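Local coordinates for protein fructose-bisphosphate aldolase (Thermus caldophilus, PDB 2FJK) that belongs to the class II fructose-bisphosphate aldolases, enzymes built on a TIM-barrel fold, and holds 1,3-dihydroxyacetonephosphate in its pocket, at residues G179-K184 with G226-A231. Sequence-based numbering, arbitrary orientation.
Sequences GAYKGK and GEIGEA. With 13P (1,3-dihydroxyacetonephosphate), chain E.
Y181 joins the phosphate-binding loop to the loop at 226-231 by laying one edge of its ring along the opposite backbone. With CG beside the backbone N and anti to the carbonyl carbon (chi1 -53°), the ring runs past G229 and E230, whose backbone N atoms lie in its plane at the edge. At the tip of the ring Y181 OH accepts a nearly straight hydrogen bond from G229 N (2.7 Å, 160° at the hydrogen). Y181 CE2 comes within 3.7 Å of G229 CA, which lies near the ring plane at its edge. E230, at the centre of an inverse gamma turn, brings its carbonyl O to the same edge, 3.6 Å from Y181 CD2.

The inner end packs closely through A180, which is buried. A180 O receives a CA-H...O contact from A231 CA at 3.1 Å, while the methyl groups of the two alanines and CD1 of I228 form a small, looser apolar patch beside it. The outer side is different: Y181, G229, E230 and K184 are all exposed, and K184 NZ stays 6.2 Å from E230 OE2, so their opposite charges probably attract only weakly.

Facing the ligand, K182 bends at chi4 (-54°) to place K182 NZ 2.6 Å from O2P of 1,3-dihydroxyacetonephosphate. The same NZ donates to G179 O in the carbonyl plane, and G179 N binds O1P of the ligand at 3.0 Å. The phosphate is thus gripped from the loop that Y181 ties to its neighbour.

Backbone hydrogen bonds between A180 and S232 and between K182 and S232 continue the contact just past A231. In the barrel, 179-184 lies between strand 171-172 and helix 191-200, while 226-231 links helices 215-223 and 236-244, I228 and A231 packing on V218 of the former.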
ATOM      1  N   GLY A 179      23.491  15.641  20.059  1.00 21.93           N
ATOM      2  CA  GLY A 179      23.350  15.580  21.502  1.00 21.76           C
ATOM      3  C   GLY A 179      22.973  16.868  22.192  1.00 22.57           C
ATOM      4  O   GLY A 179      22.871  17.919  21.565  1.00 23.81           O
ATOM      5  N   ALA A 180      22.772  16.786  23.501  1.00 23.13           N
ATOM      6  CA  ALA A 180      22.378  17.950  24.285  1.00 25.23           C
ATOM      7  C   ALA A 180      23.550  18.791  24.816  1.00 25.45           C
ATOM      8  O   ALA A 180      23.334  19.755  25.547  1.00 25.95           O
ATOM      9  CB  ALA A 180      21.501  17.505  25.440  1.00 22.63           C
ATOM     10  N   TYR A 181      24.779  18.438  24.459  1.00 25.98           N
ATOM     11  CA  TYR A 181      25.937  19.196  24.942  1.00 28.18           C
ATOM     12  C   TYR A 181      26.783  19.688  23.785  1.00 28.23           C
ATOM     13  O   TYR A 181      27.876  19.178  23.540  1.00 28.33           O
ATOM     14  CB  TYR A 181      26.781  18.328  25.883  1.00 27.87           C
ATOM     15  CG  TYR A 181      25.967  17.729  27.005  1.00 29.39           C
ATOM     16  CD1 TYR A 181      25.599  16.380  26.991  1.00 28.55           C
ATOM     17  CD2 TYR A 181      25.534  18.520  28.070  1.00 28.13           C
ATOM     18  CE1 TYR A 181      24.816  15.837  28.017  1.00 26.65           C
ATOM     19  CE2 TYR A 181      24.760  17.995  29.089  1.00 27.48           C
ATOM     20  CZ  TYR A 181      24.402  16.656  29.057  1.00 28.09           C
ATOM     21  OH  TYR A 181      23.614  16.156  30.063  1.00 27.67           O
ATOM     22  N   LYS A 182      26.275  20.701  23.094  1.00 29.35           N
ATOM     23  CA  LYS A 182      26.949  21.257  21.929  1.00 29.52           C
ATOM     24  C   LYS A 182      28.086  22.243  22.197  1.00 30.09           C
ATOM     25  O   LYS A 182      28.716  22.720  21.258  1.00 28.82           O
ATOM     26  CB  LYS A 182      25.901  21.893  21.004  1.00 27.21           C
ATOM     27  CG  LYS A 182      24.756  20.936  20.662  1.00 25.92           C
ATOM     28  CD  LYS A 182      23.810  21.507  19.615  1.00 24.86           C
ATOM     29  CE  LYS A 182      22.635  20.578  19.377  1.00 23.38           C
ATOM     30  NZ  LYS A 182      23.083  19.191  19.041  1.00 22.28           N
ATOM     31  N   GLY A 183      28.355  22.545  23.465  1.00 32.86           N
ATOM     32  CA  GLY A 183      29.436  23.470  23.787  1.00 35.40           C
ATOM     33  C   GLY A 183      29.149  24.483  24.887  1.00 37.41           C
ATOM     34  O   GLY A 183      28.037  25.001  24.986  1.00 37.02           O
ATOM     35  N   LYS A 184      30.148  24.769  25.720  1.00 39.80           N
ATOM     36  CA  LYS A 184      29.972  25.734  26.805  1.00 42.68           C
ATOM     37  C   LYS A 184      29.481  27.064  26.243  1.00 42.77           C
ATOM     38  O   LYS A 184      29.997  27.557  25.241  1.00 42.28           O
ATOM     39  CB  LYS A 184      31.284  25.950  27.565  1.00 44.91           C
ATOM     40  CG  LYS A 184      31.750  24.744  28.372  1.00 49.92           C
ATOM     41  CD  LYS A 184      32.905  25.111  29.300  1.00 52.02           C
ATOM     42  CE  LYS A 184      33.346  23.921  30.148  1.00 55.27           C
ATOM     43  NZ  LYS A 184      34.477  24.268  31.062  1.00 55.57           N
ATOM     44  N   GLY A 226      13.873  14.312  35.391  1.00 40.14           N
ATOM     45  CA  GLY A 226      15.119  15.012  35.661  1.00 41.79           C
ATOM     46  C   GLY A 226      16.448  14.461  35.190  1.00 41.52           C
ATOM     47  O   GLY A 226      16.528  13.581  34.338  1.00 42.71           O
ATOM     48  N   GLU A 227      17.502  15.021  35.769  1.00 41.58           N
ATOM     49  CA  GLU A 227      18.887  14.656  35.478  1.00 39.84           C
ATOM     50  C   GLU A 227      19.393  14.837  34.050  1.00 38.12           C
ATOM     51  O   GLU A 227      19.270  13.955  33.193  1.00 37.04           O
ATOM     52  CB  GLU A 227      19.176  13.234  35.961  1.00 39.88           C
ATOM     53  CG  GLU A 227      19.349  13.173  37.460  1.00 40.83           C
ATOM     54  CD  GLU A 227      20.111  11.953  37.917  1.00 41.93           C
ATOM     55  OE1 GLU A 227      21.141  11.626  37.285  1.00 42.68           O
ATOM     56  OE2 GLU A 227      19.686  11.332  38.916  1.00 42.50           O
ATOM     57  N   ILE A 228      19.982  16.008  33.832  1.00 36.79           N
ATOM     58  CA  ILE A 228      20.578  16.408  32.566  1.00 37.44           C
ATOM     59  C   ILE A 228      21.607  17.474  32.961  1.00 37.36           C
ATOM     60  O   ILE A 228      21.405  18.201  33.934  1.00 36.26           O
ATOM     61  CB  ILE A 228      19.528  17.016  31.603  1.00 37.39           C
ATOM     62  CG1 ILE A 228      20.163  17.240  30.227  1.00 38.23           C
ATOM     63  CG2 ILE A 228      18.999  18.336  32.164  1.00 37.34           C
ATOM     64  CD1 ILE A 228      19.195  17.713  29.163  1.00 37.79           C
ATOM     65  N   GLY A 229      22.705  17.567  32.226  1.00 37.02           N
ATOM     66  CA  GLY A 229      23.725  18.539  32.584  1.00 38.64           C
ATOM     67  C   GLY A 229      23.531  19.938  32.031  1.00 40.03           C
ATOM     68  O   GLY A 229      22.404  20.424  31.895  1.00 39.48           O
ATOM     69  N   GLU A 230      24.643  20.601  31.730  1.00 40.09           N
ATOM     70  CA  GLU A 230      24.591  21.940  31.171  1.00 40.70           C
ATOM     71  C   GLU A 230      24.221  21.819  29.702  1.00 39.92           C
ATOM     72  O   GLU A 230      25.053  22.029  28.822  1.00 38.89           O
ATOM     73  CB  GLU A 230      25.945  22.637  31.287  1.00 43.70           C
ATOM     74  CG  GLU A 230      26.418  22.896  32.693  1.00 46.66           C
ATOM     75  CD  GLU A 230      27.559  23.892  32.723  1.00 48.55           C
ATOM     76  OE1 GLU A 230      27.323  25.069  32.367  1.00 47.31           O
ATOM     77  OE2 GLU A 230      28.687  23.498  33.093  1.00 49.49           O
ATOM     78  N   ALA A 231      22.971  21.455  29.443  1.00 39.59           N
ATOM     79  CA  ALA A 231      22.502  21.313  28.079  1.00 38.37           C
ATOM     80  C   ALA A 231      22.761  22.625  27.367  1.00 37.78           C
ATOM     81  O   ALA A 231      22.514  23.697  27.917  1.00 38.33           O
ATOM     82  CB  ALA A 231      21.020  20.990  28.065  1.00 37.69           C
TER
HETATM   83  P   13P E1063      20.546  16.629  17.232  0.70 20.45           P
HETATM   84  O1P 13P E1063      20.981  15.574  18.360  0.70 21.08           O
HETATM   85  O2P 13P E1063      21.326  17.971  17.549  0.70 23.94           O
HETATM   86  O3P 13P E1063      19.010  16.880  17.330  0.70 19.39           O
HETATM   87  O1  13P E1063      20.934  16.023  15.796  0.70 24.31           O
HETATM   88  C1  13P E1063      20.094  16.312  14.681  0.70 28.71           C
HETATM   89  C2  13P E1063      20.865  15.852  13.469  0.70 31.40           C
HETATM   90  O2  13P E1063      22.020  16.238  13.310  0.70 34.55           O
HETATM   91  C3  13P E1063      20.228  14.915  12.444  0.70 32.96           C
HETATM   92  O3  13P E1063      21.184  14.530  11.462  0.70 34.00           O